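Local coordinates for putative uncharacterized protein (Lodderomyces elongisporus, PDB 4IVF) that probably acts as a glutathione S-transferase, and binds two glutathione molecules per subunit in a dimer of the GST superfamily, at residues I8-A13 and I23-L28; D47-L52 and G56-I61. One frame throughout, in Å; residues are numbered along the deposited sequence.

Both contacts lie in the thioredoxin-like N-terminal domain and meet at one sheet, where strand 8-12 pairs antiparallel with strand 60-63. Their centres are 15 Å apart. The direct evidence for the junction is a probable backbone hydrogen bond of 2.8 Å between Tyr11 N and Thr60 O, together with the packing of Ile58 CD1 3.5 Å from Ala13 N. Contact 1 packs helix 16-27 against strand 8-12, an inner strand of the sheet, at a distance from the ligand: the side chain of Leu10 is about 10 Å from a bound glutathione and about 7 Å from that of Ile58. Contact 2 supplies Arg57, Ile58 and Pro59 to the glutathione pocket itself.

Contact 1 (I8-A13 and I23-L28); sequences IKLYTA and IFLEVL
Strand 8-12, which holds Ile8 and Leu10, runs beside helix 16-27, with Leu25 of the helix facing these two residues; the closest CA pair, Ile8 CA to Leu25 CA, is 9.1 Å apart, and no hydrogen bond crosses the gap. These are the first strand and helix of the beta-alpha-beta unit that opens the thioredoxin-like domain of glutathione transferases, with strand 32-36 completing it.

The buried surface is small, 123 Å² over both sides, and Leu25 supplies more than half of it by splitting its two methyls between strand residues two apart. Lys9, between Ile8 and Leu10 in the strand, points the other way, the alternation expected of an extended chain.

Helix 78-89 shares this apolar layer, since Leu85 touches Leu25 and Tyr89 touches Ile8. Strand 32-36 contributes Tyr32, which packs on Leu25 and whose OH is hydrogen-bonded to Glu26 OE2.

In Ile8 the extended outer torsion (chi2 179°) carries CD1 out to Leu25. Both side-chain pairs meet at an oblique angle, branch end against branch end: CD1 of Leu25 meets CD2 of Leu10 at 4.2 Å, while CD2 of Leu25 meets CD1 of Ile8 at the same 4.2 Å.

Contact 2 (D47-L52 and G56-I61); sequences DWFVKL and GRIPTI. With GSH (glutathione), chain U; GSH (glutathione), chain T.
The loop that carries the glutathione-binding residues Arg57 to Pro59 of the GST N-terminal domain is backed by helix 47-52, whose Phe49 ring reaches the loop backbone. With chi1 at -176° the ring swings away from its own backbone N and across to the loop, and its CE2 edge comes within 3.3 Å of Arg57 O, near the ring plane. CZ approaches CG2 of Ile58 obliquely at 4.1 Å; it also nears OG1 of Thr60, a hydroxyl hydrogen-bonded to Ser76 OG. Val50 CG2 packs 4.0 Å from CA of Gly56, which adopts a positive phi.

The peptide bond before Pro59 is cis, the conserved feature of the thioredoxin fold at this loop, and it leaves Ile58 presenting its backbone to the ligand. Ile58 N donates to the cysteinyl carbonyl O2 of glutathione U (2.9 Å, 159°), and the cysteinyl N2 of the same glutathione donates back to Ile58 O (2.6 Å).

Arg57, bent at chi3 (102°), bridges both ligands. Its NE holds O31 of glutathione U at 3.0 Å, OE1 of U lies over the guanidinium face, and NH2 bonds at its edge to OE1 of glutathione T (2.9 Å). NH1 forms a salt bridge with Glu117 of the second subunit.

Contact 1 (I8-A13 and I23-L28)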
loop_
_atom_site.group_PDB
_atom_site.type_symbol
_atom_site.label_atom_id
_atom_site.label_comp_id
_atom_site.label_asym_id
_atom_site.label_seq_id
_atom_site.Cartn_x
_atom_site.Cartn_y
_atom_site.Cartn_z
ATOM N N ILE F 8 -23.646 -0.960 -4.311
ATOM C CA ILE F 8 -22.285 -0.631 -4.697
ATOM C C ILE F 8 -21.846 -1.621 -5.768
ATOM O O ILE F 8 -22.043 -2.818 -5.616
ATOM C CB ILE F 8 -21.335 -0.691 -3.482
ATOM C CG1 ILE F 8 -21.681 0.427 -2.500
ATOM C CG2 ILE F 8 -19.870 -0.588 -3.912
ATOM C CD1 ILE F 8 -20.816 0.422 -1.255
ATOM N N LYS F 9 -21.286 -1.130 -6.871
ATOM C CA LYS F 9 -20.857 -2.031 -7.933
ATOM C C LYS F 9 -19.412 -2.449 -7.689
ATOM O O LYS F 9 -18.526 -1.601 -7.535
ATOM C CB LYS F 9 -21.028 -1.402 -9.320
ATOM C CG LYS F 9 -20.539 -2.283 -10.480
ATOM C CD LYS F 9 -21.621 -3.227 -11.024
ATOM C CE LYS F 9 -21.325 -3.594 -12.483
ATOM N NZ LYS F 9 -22.311 -4.523 -13.153
ATOM N N LEU F 10 -19.190 -3.761 -7.649
ATOM C CA LEU F 10 -17.868 -4.318 -7.407
ATOM C C LEU F 10 -17.335 -5.026 -8.654
ATOM O O LEU F 10 -17.909 -6.021 -9.104
ATOM C CB LEU F 10 -17.917 -5.301 -6.235
ATOM C CG LEU F 10 -16.631 -6.066 -5.955
ATOM C CD1 LEU F 10 -15.484 -5.108 -5.625
ATOM C CD2 LEU F 10 -16.833 -7.070 -4.806
ATOM N N TYR F 11 -16.247 -4.498 -9.207
ATOM C CA TYR F 11 -15.551 -5.135 -10.315
ATOM C C TYR F 11 -14.477 -6.011 -9.693
ATOM O O TYR F 11 -13.567 -5.518 -9.024
ATOM C CB TYR F 11 -14.937 -4.088 -11.256
ATOM C CG TYR F 11 -15.982 -3.175 -11.873
ATOM C CD1 TYR F 11 -16.770 -3.609 -12.926
ATOM C CD2 TYR F 11 -16.200 -1.891 -11.385
ATOM C CE1 TYR F 11 -17.742 -2.800 -13.478
ATOM C CE2 TYR F 11 -17.181 -1.067 -11.945
ATOM C CZ TYR F 11 -17.937 -1.529 -12.999
ATOM O OH TYR F 11 -18.911 -0.740 -13.569
ATOM N N THR F 12 -14.594 -7.316 -9.881
ATOM C CA THR F 12 -13.735 -8.214 -9.140
ATOM C C THR F 12 -13.517 -9.551 -9.835
ATOM O O THR F 12 -14.013 -9.784 -10.942
ATOM C CB THR F 12 -14.281 -8.429 -7.715
ATOM O OG1 THR F 12 -13.322 -9.153 -6.930
ATOM C CG2 THR F 12 -15.609 -9.174 -7.747
ATOM N N ALA F 13 -12.748 -10.409 -9.171
ATOM C CA ALA F 13 -12.447 -11.760 -9.629
ATOM C C ALA F 13 -12.140 -12.579 -8.375
ATOM O O ALA F 13 -11.777 -12.013 -7.344
ATOM C CB ALA F 13 -11.237 -11.747 -10.576
ATOM N N ILE F 23 -15.405 -9.551 1.301
ATOM C CA ILE F 23 -15.506 -9.793 2.741
ATOM C C ILE F 23 -15.869 -8.517 3.525
ATOM O O ILE F 23 -16.757 -8.544 4.377
ATOM C CB ILE F 23 -14.216 -10.399 3.316
ATOM C CG1 ILE F 23 -14.020 -11.824 2.785
ATOM C CG2 ILE F 23 -14.267 -10.413 4.847
ATOM C CD1 ILE F 23 -12.661 -12.378 3.050
ATOM N N PHE F 24 -15.197 -7.402 3.251
ATOM C CA PHE F 24 -15.494 -6.198 4.032
ATOM C C PHE F 24 -16.903 -5.683 3.781
ATOM O O PHE F 24 -17.581 -5.259 4.715
ATOM C CB PHE F 24 -14.479 -5.075 3.830
ATOM C CG PHE F 24 -14.455 -4.101 4.965
ATOM C CD1 PHE F 24 -14.472 -4.559 6.279
ATOM C CD2 PHE F 24 -14.421 -2.739 4.736
ATOM C CE1 PHE F 24 -14.463 -3.666 7.349
ATOM C CE2 PHE F 24 -14.409 -1.841 5.788
ATOM C CZ PHE F 24 -14.429 -2.304 7.108
ATOM N N LEU F 25 -17.344 -5.733 2.524
ATOM C CA LEU F 25 -18.709 -5.348 2.196
ATOM C C LEU F 25 -19.719 -6.203 2.963
ATOM O O LEU F 25 -20.708 -5.685 3.482
ATOM C CB LEU F 25 -18.960 -5.433 0.686
ATOM C CG LEU F 25 -18.245 -4.396 -0.190
ATOM C CD1 LEU F 25 -18.324 -4.781 -1.674
ATOM C CD2 LEU F 25 -18.831 -3.003 0.024
ATOM N N GLU F 26 -19.470 -7.508 3.032
ATOM C CA GLU F 26 -20.370 -8.412 3.746
ATOM C C GLU F 26 -20.385 -8.106 5.253
ATOM O O GLU F 26 -21.439 -8.100 5.887
ATOM C CB GLU F 26 -19.977 -9.870 3.506
ATOM C CG GLU F 26 -20.226 -10.372 2.086
ATOM C CD GLU F 26 -21.705 -10.476 1.744
ATOM O OE1 GLU F 26 -22.548 -10.410 2.664
ATOM O OE2 GLU F 26 -22.028 -10.627 0.548
ATOM N N VAL F 27 -19.205 -7.850 5.809
ATOM C CA VAL F 27 -19.074 -7.498 7.210
ATOM C C VAL F 27 -19.865 -6.230 7.516
ATOM O O VAL F 27 -20.541 -6.149 8.533
ATOM C CB VAL F 27 -17.594 -7.313 7.592
ATOM C CG1 VAL F 27 -17.464 -6.591 8.924
ATOM C CG2 VAL F 27 -16.901 -8.659 7.653
ATOM N N LEU F 28 -19.803 -5.252 6.615
ATOM C CA LEU F 28 -20.484 -3.976 6.829
ATOM C C LEU F 28 -21.984 -4.033 6.537
ATOM O O LEU F 28 -22.695 -3.058 6.768
ATOM C CB LEU F 28 -19.852 -2.875 5.980
ATOM C CG LEU F 28 -18.448 -2.381 6.296
ATOM C CD1 LEU F 28 -18.002 -1.438 5.190
ATOM C CD2 LEU F 28 -18.432 -1.690 7.606
#

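Contact 2 (D47-L52 and G56-I61)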
loop_
_atom_site.group_PDB
_atom_site.type_symbol
_atom_site.label_atom_id
_atom_site.label_comp_id
_atom_site.label_asym_id
_atom_site.label_seq_id
_atom_site.Cartn_x
_atom_site.Cartn_y
_atom_site.Cartn_z
ATOM N N ASP F 47 -10.232 -1.574 -22.942
ATOM C CA ASP F 47 -10.242 -0.103 -22.979
ATOM C C ASP F 47 -11.248 0.518 -22.013
ATOM O O ASP F 47 -10.925 1.458 -21.282
ATOM C CB ASP F 47 -10.503 0.425 -24.403
ATOM C CG ASP F 47 -9.352 0.137 -25.364
ATOM O OD1 ASP F 47 -8.177 0.118 -24.927
ATOM O OD2 ASP F 47 -9.624 -0.062 -26.570
ATOM N N TRP F 48 -12.461 -0.019 -22.004
ATOM C CA TRP F 48 -13.528 0.533 -21.180
ATOM C C TRP F 48 -13.193 0.529 -19.682
ATOM O O TRP F 48 -13.612 1.425 -18.949
ATOM C CB TRP F 48 -14.828 -0.228 -21.420
ATOM C CG TRP F 48 -14.856 -1.579 -20.790
ATOM C CD1 TRP F 48 -14.488 -2.752 -21.364
ATOM C CD2 TRP F 48 -15.265 -1.895 -19.455
ATOM N NE1 TRP F 48 -14.650 -3.787 -20.480
ATOM C CE2 TRP F 48 -15.118 -3.285 -19.294
ATOM C CE3 TRP F 48 -15.734 -1.134 -18.372
ATOM C CZ2 TRP F 48 -15.434 -3.934 -18.100
ATOM C CZ3 TRP F 48 -16.049 -1.781 -17.190
ATOM C CH2 TRP F 48 -15.898 -3.167 -17.064
ATOM N N PHE F 49 -12.445 -0.475 -19.229
ATOM C CA PHE F 49 -12.154 -0.611 -17.793
ATOM C C PHE F 49 -10.954 0.225 -17.353
ATOM O O PHE F 49 -10.912 0.752 -16.235
ATOM C CB PHE F 49 -11.948 -2.075 -17.405
ATOM C CG PHE F 49 -11.738 -2.278 -15.927
ATOM C CD1 PHE F 49 -12.786 -2.073 -15.031
ATOM C CD2 PHE F 49 -10.497 -2.661 -15.436
ATOM C CE1 PHE F 49 -12.600 -2.243 -13.661
ATOM C CE2 PHE F 49 -10.299 -2.840 -14.058
ATOM C CZ PHE F 49 -11.354 -2.625 -13.170
ATOM N N VAL F 50 -9.983 0.334 -18.252
ATOM C CA VAL F 50 -8.809 1.152 -18.043
ATOM C C VAL F 50 -9.180 2.636 -17.940
ATOM O O VAL F 50 -8.498 3.400 -17.260
ATOM C CB VAL F 50 -7.758 0.860 -19.139
ATOM C CG1 VAL F 50 -6.632 1.895 -19.150
ATOM C CG2 VAL F 50 -7.199 -0.536 -18.941
ATOM N N LYS F 51 -10.276 3.040 -18.590
ATOM C CA LYS F 51 -10.792 4.402 -18.420
ATOM C C LYS F 51 -11.265 4.633 -16.988
ATOM O O LYS F 51 -11.112 5.731 -16.452
ATOM C CB LYS F 51 -11.947 4.697 -19.375
ATOM C CG LYS F 51 -11.560 4.757 -20.838
ATOM C CD LYS F 51 -12.756 5.126 -21.691
ATOM C CE LYS F 51 -12.580 4.626 -23.110
ATOM N NZ LYS F 51 -13.900 4.421 -23.772
ATOM N N LEU F 52 -11.842 3.600 -16.378
ATOM C CA LEU F 52 -12.313 3.687 -14.998
ATOM C C LEU F 52 -11.142 3.563 -14.045
ATOM O O LEU F 52 -11.056 4.265 -13.047
ATOM C CB LEU F 52 -13.319 2.580 -14.706
ATOM C CG LEU F 52 -14.633 2.685 -15.471
ATOM C CD1 LEU F 52 -15.513 1.457 -15.196
ATOM C CD2 LEU F 52 -15.337 3.975 -15.083
ATOM N N GLY F 56 -5.618 -0.847 -14.681
ATOM C CA GLY F 56 -6.116 -2.029 -15.362
ATOM C C GLY F 56 -6.039 -3.302 -14.541
ATOM O O GLY F 56 -5.607 -4.346 -15.037
ATOM N N ARG F 57 -6.451 -3.207 -13.277
ATOM C CA ARG F 57 -6.525 -4.363 -12.391
ATOM C C ARG F 57 -7.787 -4.304 -11.539
ATOM O O ARG F 57 -8.372 -3.247 -11.360
ATOM C CB ARG F 57 -5.302 -4.423 -11.479
ATOM C CG ARG F 57 -3.972 -4.397 -12.214
ATOM C CD ARG F 57 -2.840 -4.575 -11.233
ATOM N NE ARG F 57 -2.310 -5.929 -11.247
ATOM C CZ ARG F 57 -1.238 -6.317 -10.566
ATOM N NH1 ARG F 57 -0.579 -5.449 -9.801
ATOM N NH2 ARG F 57 -0.833 -7.579 -10.649
ATOM N N ILE F 58 -8.212 -5.449 -11.023
ATOM C CA ILE F 58 -9.327 -5.480 -10.097
ATOM C C ILE F 58 -8.712 -5.579 -8.702
ATOM O O ILE F 58 -7.556 -5.979 -8.574
ATOM C CB ILE F 58 -10.293 -6.665 -10.413
ATOM C CG1 ILE F 58 -9.557 -8.008 -10.324
ATOM C CG2 ILE F 58 -10.998 -6.454 -11.793
ATOM C CD1 ILE F 58 -9.697 -8.707 -8.973
ATOM N N PRO F 59 -9.471 -5.226 -7.651
ATOM C CA PRO F 59 -10.855 -4.763 -7.712
ATOM C C PRO F 59 -10.966 -3.258 -7.876
ATOM O O PRO F 59 -10.004 -2.509 -7.691
ATOM C CB PRO F 59 -11.402 -5.181 -6.350
ATOM C CG PRO F 59 -10.241 -5.001 -5.448
ATOM C CD PRO F 59 -9.039 -5.431 -6.252
ATOM N N THR F 60 -12.171 -2.838 -8.228
ATOM C CA THR F 60 -12.505 -1.448 -8.382
ATOM C C THR F 60 -13.963 -1.380 -7.969
ATOM O O THR F 60 -14.728 -2.309 -8.252
ATOM C CB THR F 60 -12.353 -1.005 -9.863
ATOM O OG1 THR F 60 -10.966 -1.007 -10.219
ATOM C CG2 THR F 60 -12.903 0.398 -10.073
ATOM N N ILE F 61 -14.355 -0.311 -7.287
ATOM C CA ILE F 61 -15.764 -0.133 -6.951
ATOM C C ILE F 61 -16.346 1.126 -7.584
ATOM O O ILE F 61 -15.616 2.034 -7.970
ATOM C CB ILE F 61 -16.010 -0.085 -5.420
ATOM C CG1 ILE F 61 -15.326 1.137 -4.814
ATOM C CG2 ILE F 61 -15.526 -1.380 -4.749
ATOM C CD1 ILE F 61 -15.717 1.394 -3.390
HETATM N N1 GSH U . -2.457 -3.134 -5.500
HETATM C CA1 GSH U . -3.665 -3.711 -6.015
HETATM C C1 GSH U . -4.699 -3.748 -4.975
HETATM O O11 GSH U . -5.895 -3.520 -5.259
HETATM O O12 GSH U . -4.404 -4.023 -3.790
HETATM C CB1 GSH U . -3.390 -5.116 -6.540
HETATM C CG1 GSH U . -4.513 -5.513 -7.413
HETATM C CD1 GSH U . -4.272 -6.814 -8.166
HETATM O OE1 GSH U . -3.211 -7.449 -8.099
HETATM N N2 GSH U . -5.379 -7.351 -9.035
HETATM C CA2 GSH U . -5.159 -8.575 -9.773
HETATM C C2 GSH U . -5.387 -8.285 -11.240
HETATM O O2 GSH U . -6.332 -7.566 -11.580
HETATM C CB2 GSH U . -6.103 -9.589 -9.307
HETATM S SG2 GSH U . -5.859 -9.899 -7.581
HETATM N N3 GSH U . -4.500 -8.853 -12.249
HETATM C CA3 GSH U . -4.753 -8.565 -13.649
HETATM C C3 GSH U . -3.548 -8.065 -14.342
HETATM O O31 GSH U . -2.606 -7.529 -13.715
HETATM O O32 GSH U . -3.478 -8.180 -15.594
HETATM N N1 GSH T . 0.257 -9.031 -13.588
HETATM C CA1 GSH T . 0.462 -10.212 -12.785
HETATM C C1 GSH T . 1.773 -10.802 -13.088
HETATM O O11 GSH T . 2.559 -10.208 -13.861
HETATM O O12 GSH T . 2.119 -11.883 -12.566
HETATM C CB1 GSH T . -0.684 -11.215 -12.951
HETATM C CG1 GSH T . -0.917 -11.963 -11.690
HETATM C CD1 GSH T . -1.549 -11.104 -10.594
HETATM O OE1 GSH T . -2.200 -10.082 -10.864
HETATM N N2 GSH T . -1.399 -11.485 -9.141
HETATM C CA2 GSH T . -1.999 -10.655 -8.108
HETATM C C2 GSH T . -0.917 -9.960 -7.329
HETATM O O2 GSH T . 0.170 -10.501 -7.183
HETATM C CB2 GSH T . -2.756 -11.487 -7.175
HETATM S SG2 GSH T . -3.940 -12.465 -8.033
HETATM N N3 GSH T . -1.149 -8.657 -6.729
HETATM C CA3 GSH T . -0.075 -8.035 -5.982
HETATM C C3 GSH T . -0.617 -7.232 -4.867
HETATM O O31 GSH T . -1.710 -7.529 -4.322
HETATM O O32 GSH T . 0.036 -6.226 -4.474
#